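Side-chain contacts in purine nucleosidase, (IunH-1) (Sulfolobus solfataricus, PDB 3T8J), which is a member of the nucleosidase clan of mixed alpha/beta proteins, modelled as a four-chain assembly with a bound sodium ion: residues Val15-Leu20 against Ile240-Ala245; Glu198-Ile203 against His220-Ser225. All coordinates share one frame; numbering follows the deposited sequence. Where two conformers were deposited one is given.

Contact 1: Val15-Leu20 against Ile240-Ala245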
ATOM      1  N   VAL A  15      27.620 -15.466 -17.890  1.00 22.75           N
ATOM      2  CA  VAL A  15      28.625 -16.278 -18.582  1.00 23.83           C
ATOM      3  C   VAL A  15      30.017 -16.037 -18.004  1.00 24.55           C
ATOM      4  O   VAL A  15      30.744 -17.000 -17.661  1.00 24.81           O
ATOM      5  CB  VAL A  15      28.626 -16.025 -20.105  1.00 24.93           C
ATOM      6  CG1 VAL A  15      29.819 -16.796 -20.790  1.00 26.10           C
ATOM      7  CG2 VAL A  15      27.278 -16.472 -20.684  1.00 26.12           C
ATOM      8  N   LEU A  16      30.397 -14.772 -17.831  1.00 25.43           N
ATOM      9  CA  LEU A  16      31.725 -14.495 -17.277  1.00 26.41           C
ATOM     10  C   LEU A  16      31.887 -14.981 -15.826  1.00 25.98           C
ATOM     11  O   LEU A  16      32.956 -15.437 -15.448  1.00 26.64           O
ATOM     12  CB  LEU A  16      32.067 -13.011 -17.387  1.00 28.65           C
ATOM     13  CG  LEU A  16      33.563 -12.708 -17.390  1.00 30.79           C
ATOM     14  CD1 LEU A  16      34.183 -13.064 -18.751  1.00 33.45           C
ATOM     15  CD2 LEU A  16      33.836 -11.245 -17.062  1.00 31.81           C
ATOM     16  N   SER A  17      30.815 -14.905 -15.051  1.00 24.00           N
ATOM     17  CA  SER A  17      30.841 -15.400 -13.655  1.00 23.35           C
ATOM     18  C   SER A  17      31.038 -16.940 -13.606  1.00 23.45           C
ATOM     19  O   SER A  17      31.834 -17.454 -12.785  1.00 23.97           O
ATOM     20  CB  SER A  17      29.547 -15.003 -12.940  1.00 22.64           C
ATOM     21  OG  SER A  17      29.484 -13.593 -12.753  1.00 23.32           O
ATOM     22  N   LEU A  18      30.303 -17.669 -14.443  1.00 23.07           N
ATOM     23  CA  LEU A  18      30.483 -19.115 -14.574  1.00 23.20           C
ATOM     24  C   LEU A  18      31.953 -19.400 -14.882  1.00 24.14           C
ATOM     25  O   LEU A  18      32.594 -20.270 -14.263  1.00 24.06           O
ATOM     26  CB  LEU A  18      29.575 -19.660 -15.682  1.00 23.47           C
ATOM     27  CG  LEU A  18      29.795 -21.122 -16.062  1.00 23.51           C
ATOM     28  CD1 LEU A  18      29.469 -22.089 -14.933  1.00 25.94           C
ATOM     29  CD2 LEU A  18      28.967 -21.453 -17.306  1.00 25.32           C
ATOM     30  N   TYR A  19      32.499 -18.676 -15.861  1.00 24.83           N
ATOM     31  CA  TYR A  19      33.889 -18.891 -16.269  1.00 27.02           C
ATOM     32  C   TYR A  19      34.889 -18.549 -15.151  1.00 27.71           C
ATOM     33  O   TYR A  19      35.899 -19.235 -15.005  1.00 29.10           O
ATOM     34  CB  TYR A  19      34.209 -18.149 -17.558  1.00 27.63           C
ATOM     35  CG  TYR A  19      33.547 -18.685 -18.810  1.00 28.41           C
ATOM     36  CD1 TYR A  19      32.819 -19.878 -18.827  1.00 26.72           C
ATOM     37  CD2 TYR A  19      33.685 -18.017 -20.007  1.00 30.60           C
ATOM     38  CE1 TYR A  19      32.245 -20.370 -20.004  1.00 27.78           C
ATOM     39  CE2 TYR A  19      33.110 -18.504 -21.187  1.00 31.69           C
ATOM     40  CZ  TYR A  19      32.403 -19.679 -21.183  1.00 29.08           C
ATOM     41  OH  TYR A  19      31.845 -20.144 -22.363  1.00 30.44           O
ATOM     42  N   LEU A  20      34.622 -17.507 -14.361  1.00 26.36           N
ATOM     43  CA  LEU A  20      35.502 -17.141 -13.250  0.50 27.88           C
ATOM     44  C   LEU A  20      35.585 -18.311 -12.269  1.00 27.56           C
ATOM     45  O   LEU A  20      36.672 -18.654 -11.801  1.00 29.00           O
ATOM     46  CB  LEU A  20      35.010 -15.857 -12.558  0.50 27.83           C
ATOM     47  CG  LEU A  20      35.955 -15.044 -11.663  0.50 29.32           C
ATOM     48  CD1 LEU A  20      37.236 -14.638 -12.384  0.50 32.21           C
ATOM     49  CD2 LEU A  20      35.247 -13.802 -11.096  0.50 29.77           C
ATOM     50  N   ILE A 240      31.895  -9.101 -10.148  1.00 23.89           N
ATOM     51  CA  ILE A 240      32.389  -8.618  -8.856  1.00 24.40           C
ATOM     52  C   ILE A 240      31.878  -9.487  -7.705  1.00 24.02           C
ATOM     53  O   ILE A 240      32.655  -9.853  -6.798  1.00 24.44           O
ATOM     54  CB  ILE A 240      32.055  -7.127  -8.636  1.00 24.38           C
ATOM     55  CG1 ILE A 240      32.926  -6.246  -9.525  1.00 26.90           C
ATOM     56  CG2 ILE A 240      32.283  -6.730  -7.157  1.00 25.63           C
ATOM     57  CD1 ILE A 240      32.488  -4.747  -9.577  1.00 27.41           C
ATOM     58  N   THR A 241      30.586  -9.830  -7.734  1.00 21.81           N
ATOM     59  CA  THR A 241      30.007 -10.691  -6.707  1.00 21.92           C
ATOM     60  C   THR A 241      30.763 -12.022  -6.662  1.00 22.39           C
ATOM     61  O   THR A 241      31.129 -12.513  -5.599  1.00 23.25           O
ATOM     62  CB  THR A 241      28.513 -10.942  -6.965  1.00 19.68           C
ATOM     63  OG1 THR A 241      27.829  -9.672  -7.014  1.00 21.53           O
ATOM     64  CG2 THR A 241      27.892 -11.845  -5.875  1.00 21.29           C
ATOM     65  N   THR A 242      30.985 -12.592  -7.836  1.00 22.84           N
ATOM     66  CA  THR A 242      31.685 -13.868  -7.982  1.00 22.87           C
ATOM     67  C   THR A 242      33.141 -13.786  -7.501  1.00 24.62           C
ATOM     68  O   THR A 242      33.646 -14.687  -6.825  1.00 25.83           O
ATOM     69  CB  THR A 242      31.629 -14.344  -9.457  1.00 22.37           C
ATOM     70  OG1 THR A 242      30.259 -14.384  -9.900  1.00 21.90           O
ATOM     71  CG2 THR A 242      32.236 -15.733  -9.624  1.00 22.68           C
ATOM     72  N   ALA A 243      33.813 -12.700  -7.863  1.00 25.14           N
ATOM     73  CA  ALA A 243      35.210 -12.489  -7.461  1.00 26.01           C
ATOM     74  C   ALA A 243      35.319 -12.423  -5.941  1.00 27.12           C
ATOM     75  O   ALA A 243      36.252 -12.982  -5.371  1.00 27.98           O
ATOM     76  CB  ALA A 243      35.803 -11.220  -8.126  1.00 26.93           C
ATOM     77  N   ILE A 244      34.376 -11.740  -5.295  1.00 26.13           N
ATOM     78  CA  ILE A 244      34.360 -11.652  -3.824  1.00 26.88           C
ATOM     79  C   ILE A 244      34.059 -13.039  -3.230  1.00 27.04           C
ATOM     80  O   ILE A 244      34.645 -13.438  -2.203  1.00 28.49           O
ATOM     81  CB  ILE A 244      33.334 -10.603  -3.346  1.00 26.34           C
ATOM     82  CG1 ILE A 244      33.804  -9.195  -3.692  1.00 27.62           C
ATOM     83  CG2 ILE A 244      33.067 -10.723  -1.841  1.00 26.75           C
ATOM     84  CD1 ILE A 244      32.679  -8.171  -3.582  1.00 25.86           C
ATOM     85  N   ALA A 245      33.154 -13.804  -3.856  1.00 25.23           N
ATOM     86  CA  ALA A 245      32.886 -15.173  -3.361  1.00 25.79           C
ATOM     87  C   ALA A 245      34.151 -16.031  -3.388  1.00 27.28           C
ATOM     88  O   ALA A 245      34.457 -16.758  -2.438  1.00 28.38           O
ATOM     89  CB  ALA A 245      31.760 -15.832  -4.155  1.00 24.63           C
TER
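Ser17 and Thr242 meet through their hydroxyls because each places its oxygen anti to the carbonyl carbon and beside the backbone N (chi1 -68° in Ser17). Both oxygens thereby stay close to their own helix while facing the other one, and Ser17 OG comes 3.1 Å from Thr242 OG1. Ser17 CB closes in on the same oxygen, at 3.2 Å from Thr242 OG1. Each hydroxyl is hydrogen-bonded to a carbonyl one turn back in its own helix, Ser17 OG to Asp13 O and Thr242 OG1 to Asp238 O, which satisfies two buried polar groups where the helices face each other. The same rotation of Thr242 sends its methyl anti to the backbone N, and CG2 lies 3.6 Å from the carbonyl oxygen Ser17 O. Thr242 thus wedges between Ser17 and Leu20, residues three apart on one helical face, with CG2 also 4.0 Å from Leu20 CB. Leu20 has CG anti to its backbone N (chi1 -162°), which carries CD2 across the gap to Ala243: CD2 is 3.7 Å from Ala243 N and 4.0 Å from Ala243 CB. Leu20 was modelled in two conformers, so this reach of CD2 is doubtful beyond the one described. The short segments run nearly parallel, at 16° with axes 9.3 Å apart. The side chain of Ser17 is about 7 Å from the sodium ion, whose site includes Asp14 in helix 12-23 and Asp9 just before that helix. Around the pair, helix 12-23 leans on helix 209-227 through Leu16 and Tyr218 and on helix 40-53 through Leu18 and Leu51, while helix 297-308 touches both segments, Leu16 meeting Ile304 and Ala243 meeting Phe300.

Contact 2: Glu198-Ile203 against His220-Ser225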
ATOM      1  N   GLU A 198      40.569   3.010 -20.811  1.00 55.71           N
ATOM      2  CA  GLU A 198      41.948   2.486 -20.759  1.00 59.49           C
ATOM      3  C   GLU A 198      41.970   0.963 -20.630  1.00 55.66           C
ATOM      4  O   GLU A 198      42.696   0.258 -21.347  1.00 57.08           O
ATOM      5  CB  GLU A 198      42.726   3.127 -19.589  1.00 63.32           C
ATOM      6  CG  GLU A 198      44.132   2.523 -19.289  1.00 70.58           C
ATOM      7  CD  GLU A 198      44.150   1.584 -18.053  1.00 73.54           C
ATOM      8  OE1 GLU A 198      43.841   2.080 -16.938  1.00 77.38           O
ATOM      9  OE2 GLU A 198      44.493   0.370 -18.185  1.00 73.21           O
ATOM     10  N   GLU A 199      41.162   0.458 -19.708  1.00 51.03           N
ATOM     11  CA  GLU A 199      41.064  -0.974 -19.462  1.00 48.11           C
ATOM     12  C   GLU A 199      40.456  -1.719 -20.649  1.00 45.44           C
ATOM     13  O   GLU A 199      40.937  -2.779 -21.028  1.00 46.20           O
ATOM     14  CB  GLU A 199      40.260  -1.224 -18.176  1.00 45.41           C
ATOM     15  CG  GLU A 199      41.014  -0.759 -16.936  1.00 48.61           C
ATOM     16  CD  GLU A 199      40.179  -0.690 -15.674  1.00 50.07           C
ATOM     17  OE1 GLU A 199      38.950  -0.458 -15.758  1.00 47.65           O
ATOM     18  OE2 GLU A 199      40.775  -0.839 -14.588  1.00 53.38           O
ATOM     19  N   TRP A 200      39.411  -1.154 -21.234  1.00 44.21           N
ATOM     20  CA  TRP A 200      38.756  -1.724 -22.412  1.00 43.15           C
ATOM     21  C   TRP A 200      39.732  -1.848 -23.585  1.00 47.61           C
ATOM     22  O   TRP A 200      39.794  -2.896 -24.226  1.00 47.30           O
ATOM     23  CB  TRP A 200      37.553  -0.854 -22.775  1.00 42.05           C
ATOM     24  CG  TRP A 200      36.758  -1.232 -23.990  1.00 41.83           C
ATOM     25  CD1 TRP A 200      36.677  -0.523 -25.154  1.00 47.26           C
ATOM     26  CD2 TRP A 200      35.880  -2.347 -24.144  1.00 39.22           C
ATOM     27  NE1 TRP A 200      35.813  -1.138 -26.025  1.00 45.77           N
ATOM     28  CE2 TRP A 200      35.322  -2.269 -25.436  1.00 41.93           C
ATOM     29  CE3 TRP A 200      35.529  -3.430 -23.329  1.00 37.62           C
ATOM     30  CZ2 TRP A 200      34.423  -3.211 -25.919  1.00 39.90           C
ATOM     31  CZ3 TRP A 200      34.635  -4.370 -23.824  1.00 36.39           C
ATOM     32  CH2 TRP A 200      34.100  -4.249 -25.111  1.00 38.43           C
ATOM     33  N   ASN A 201      40.512  -0.798 -23.836  1.00 52.24           N
ATOM     34  CA  ASN A 201      41.531  -0.832 -24.899  1.00 58.08           C
ATOM     35  C   ASN A 201      42.590  -1.916 -24.656  1.00 59.38           C
ATOM     36  O   ASN A 201      43.030  -2.594 -25.603  1.00 61.87           O
ATOM     37  CB  ASN A 201      42.193   0.549 -25.068  1.00 63.01           C
ATOM     38  CG  ASN A 201      41.286   1.565 -25.777  1.00 66.73           C
ATOM     39  OD1 ASN A 201      40.291   1.204 -26.420  1.00 69.15           O
ATOM     40  ND2 ASN A 201      41.634   2.846 -25.659  1.00 72.84           N
ATOM     41  N   VAL A 202      42.994  -2.106 -23.398  1.00 58.34           N
ATOM     42  CA  VAL A 202      43.950  -3.175 -23.076  1.00 59.65           C
ATOM     43  C   VAL A 202      43.354  -4.535 -23.447  1.00 56.97           C
ATOM     44  O   VAL A 202      44.022  -5.372 -24.055  1.00 59.48           O
ATOM     45  CB  VAL A 202      44.355  -3.180 -21.580  1.00 59.27           C
ATOM     46  CG1 VAL A 202      45.053  -4.502 -21.206  1.00 60.32           C
ATOM     47  CG2 VAL A 202      45.244  -1.985 -21.263  1.00 64.62           C
ATOM     48  N   ILE A 203      42.094  -4.743 -23.088  1.00 52.09           N
ATOM     49  CA  ILE A 203      41.415  -5.991 -23.406  1.00 49.86           C
ATOM     50  C   ILE A 203      41.285  -6.211 -24.923  1.00 52.34           C
ATOM     51  O   ILE A 203      41.505  -7.323 -25.407  1.00 52.88           O
ATOM     52  CB  ILE A 203      40.029  -6.082 -22.696  1.00 45.11           C
ATOM     53  CG1 ILE A 203      40.237  -6.143 -21.180  1.00 43.18           C
ATOM     54  CG2 ILE A 203      39.235  -7.292 -23.183  1.00 42.73           C
ATOM     55  CD1 ILE A 203      38.963  -5.953 -20.343  1.00 38.40           C
ATOM     56  N   HIS A 220      27.609  -4.361 -26.761  1.00 32.30           N
ATOM     57  CA  HIS A 220      26.249  -3.773 -26.708  1.00 31.43           C
ATOM     58  C   HIS A 220      25.960  -3.215 -25.317  1.00 29.55           C
ATOM     59  O   HIS A 220      25.477  -2.099 -25.192  1.00 30.35           O
ATOM     60  CB  HIS A 220      25.178  -4.816 -27.119  1.00 31.44           C
ATOM     61  CG  HIS A 220      23.765  -4.310 -27.051  1.00 31.97           C
ATOM     62  ND1 HIS A 220      22.976  -4.127 -28.166  1.00 35.50           N
ATOM     63  CD2 HIS A 220      22.992  -3.970 -25.989  1.00 31.30           C
ATOM     64  CE1 HIS A 220      21.790  -3.663 -27.801  1.00 35.59           C
ATOM     65  NE2 HIS A 220      21.775  -3.567 -26.478  1.00 32.91           N
ATOM     66  N   TYR A 221      26.263  -4.008 -24.284  1.00 27.89           N
ATOM     67  CA  TYR A 221      26.059  -3.615 -22.890  1.00 26.46           C
ATOM     68  C   TYR A 221      26.850  -2.368 -22.519  1.00 26.55           C
ATOM     69  O   TYR A 221      26.342  -1.482 -21.822  1.00 27.01           O
ATOM     70  CB  TYR A 221      26.482  -4.773 -21.989  1.00 25.36           C
ATOM     71  CG  TYR A 221      26.222  -4.650 -20.499  1.00 24.58           C
ATOM     72  CD1 TYR A 221      24.954  -4.402 -20.018  1.00 24.53           C
ATOM     73  CD2 TYR A 221      27.245  -4.891 -19.570  1.00 26.71           C
ATOM     74  CE1 TYR A 221      24.705  -4.365 -18.634  1.00 27.37           C
ATOM     75  CE2 TYR A 221      26.992  -4.866 -18.196  1.00 28.14           C
ATOM     76  CZ  TYR A 221      25.729  -4.594 -17.751  1.00 29.04           C
ATOM     77  OH  TYR A 221      25.458  -4.565 -16.389  1.00 29.30           O
ATOM     78  N   ARG A 222      28.088  -2.286 -22.990  1.00 27.32           N
ATOM     79  CA  ARG A 222      28.914  -1.108 -22.745  1.00 28.63           C
ATOM     80  C   ARG A 222      28.322   0.171 -23.370  1.00 30.92           C
ATOM     81  O   ARG A 222      28.252   1.238 -22.724  1.00 31.94           O
ATOM     82  CB  ARG A 222      30.331  -1.360 -23.248  1.00 29.75           C
ATOM     83  CG  ARG A 222      31.311  -0.231 -22.981  1.00 31.42           C
ATOM     84  CD  ARG A 222      32.713  -0.567 -23.501  1.00 33.57           C
ATOM     85  NE  ARG A 222      33.687   0.476 -23.138  1.00 37.12           N
ATOM     86  CZ  ARG A 222      34.299   0.570 -21.952  1.00 37.20           C
ATOM     87  NH1 ARG A 222      34.073  -0.310 -20.981  1.00 35.23           N
ATOM     88  NH2 ARG A 222      35.143   1.566 -21.723  1.00 41.80           N
ATOM     89  N   GLN A 223      27.885   0.083 -24.627  1.00 32.31           N
ATOM     90  CA  GLN A 223      27.254   1.228 -25.271  1.00 34.81           C
ATOM     91  C   GLN A 223      26.021   1.694 -24.493  1.00 32.79           C
ATOM     92  O   GLN A 223      25.836   2.898 -24.277  1.00 33.90           O
ATOM     93  CB  GLN A 223      26.874   0.909 -26.739  1.00 37.34           C
ATOM     94  CG  GLN A 223      26.504   2.116 -27.601  1.00 45.00           C
ATOM     95  CD  GLN A 223      25.095   2.695 -27.359  1.00 48.49           C
ATOM     96  OE1 GLN A 223      24.159   1.989 -26.952  1.00 49.33           O
ATOM     97  NE2 GLN A 223      24.944   3.981 -27.641  1.00 50.01           N
ATOM     98  N   TYR A 224      25.188   0.745 -24.054  1.00 30.67           N
ATOM     99  CA  TYR A 224      23.955   1.101 -23.375  1.00 29.95           C
ATOM    100  C   TYR A 224      24.281   1.691 -22.010  1.00 29.95           C
ATOM    101  O   TYR A 224      23.713   2.707 -21.597  1.00 29.66           O
ATOM    102  CB  TYR A 224      23.054  -0.125 -23.201  1.00 29.52           C
ATOM    103  CG  TYR A 224      21.755   0.199 -22.522  1.00 28.98           C
ATOM    104  CD1 TYR A 224      20.623   0.502 -23.250  1.00 30.81           C
ATOM    105  CD2 TYR A 224      21.661   0.190 -21.129  1.00 29.14           C
ATOM    106  CE1 TYR A 224      19.434   0.822 -22.642  1.00 34.74           C
ATOM    107  CE2 TYR A 224      20.478   0.511 -20.510  1.00 30.05           C
ATOM    108  CZ  TYR A 224      19.365   0.808 -21.256  1.00 31.71           C
ATOM    109  OH  TYR A 224      18.173   1.114 -20.644  1.00 35.58           O
ATOM    110  N   SER A 225      25.188   1.033 -21.295  1.00 28.99           N
ATOM    111  CA  SER A 225      25.516   1.481 -19.936  1.00 29.21           C
ATOM    112  C   SER A 225      26.055   2.910 -19.915  1.00 31.74           C
ATOM    113  O   SER A 225      25.737   3.710 -19.015  1.00 32.28           O
ATOM    114  CB  SER A 225      26.525   0.533 -19.296  1.00 27.97           C
ATOM    115  OG  SER A 225      25.954  -0.757 -19.086  1.00 29.27           O
TER
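Trp200 and Arg222 bridge two helical segments that stand well apart, their CA atoms 9.9 Å from each other at the nearest point of the backbones. The gap is filled by two long side chains, each aimed at the opposite helix and sliding past the other in opposite directions. Arg222 is extended from CG to NE, and the last torsion, chi4 82°, turns the guanidinium broadside to that chain and flat against the indole. The two planes are 3° apart. Over the six-membered ring lies the methylene, with Arg222 CD 3.7 Å from the centroid of that ring in Trp200, a CH-pi contact over the face. Farther along, Arg222 NE is 3.6 Å from Trp200 CG, and Arg222 CZ sits 4.1 Å from the centroid of the five-membered ring of Trp200, a cation-pi contact. The guanidinium then runs on beyond the indole, so that Trp200 CB lies over the centre of its face, 3.6 Å from Arg222 NH2. Because the stack uses the face of the guanidinium, its N-H groups can bond in other directions: NH2 makes a salt bridge with Asp197, and NH1 is hydrogen-bonded to Val195 O and His234 ND1. These bonds fix the rotation of the guanidinium and would probably offset part of its buried charge. One residue earlier, Tyr221 O takes two hydrogen bonds from Ser225, from its N and its OG, on opposite faces of the carbonyl plane. Trp200 also packs on Tyr214 and Val215 of helix 209-227. The whole is a parallel cation-pi stack of arginine on tryptophan, joining consecutive helices of this nucleosidase-family chain and tying the second to the opening of the first through Asp197.

How the contacts relate
Contact 2 is nested along the chain inside the long loop closed by contact 1: residues 15-20 come first, then 198-203 and 220-225, and finally 240-245. The centres are 18 Å apart, and the nearest atoms, about 8 Å apart, do not touch. Contact 1 lies near the middle of the chain, close to the sodium ion, whereas contact 2 is about 20 Å from the chain centre. Helix 209-227 links them, carrying residues 220-225 and also packing its Tyr214, Met217 and Tyr218 against 15-20. Helix 297-308 touches segments of both contacts as well. A contact near the chain centre and one nearer its periphery are thus joined through these two helices.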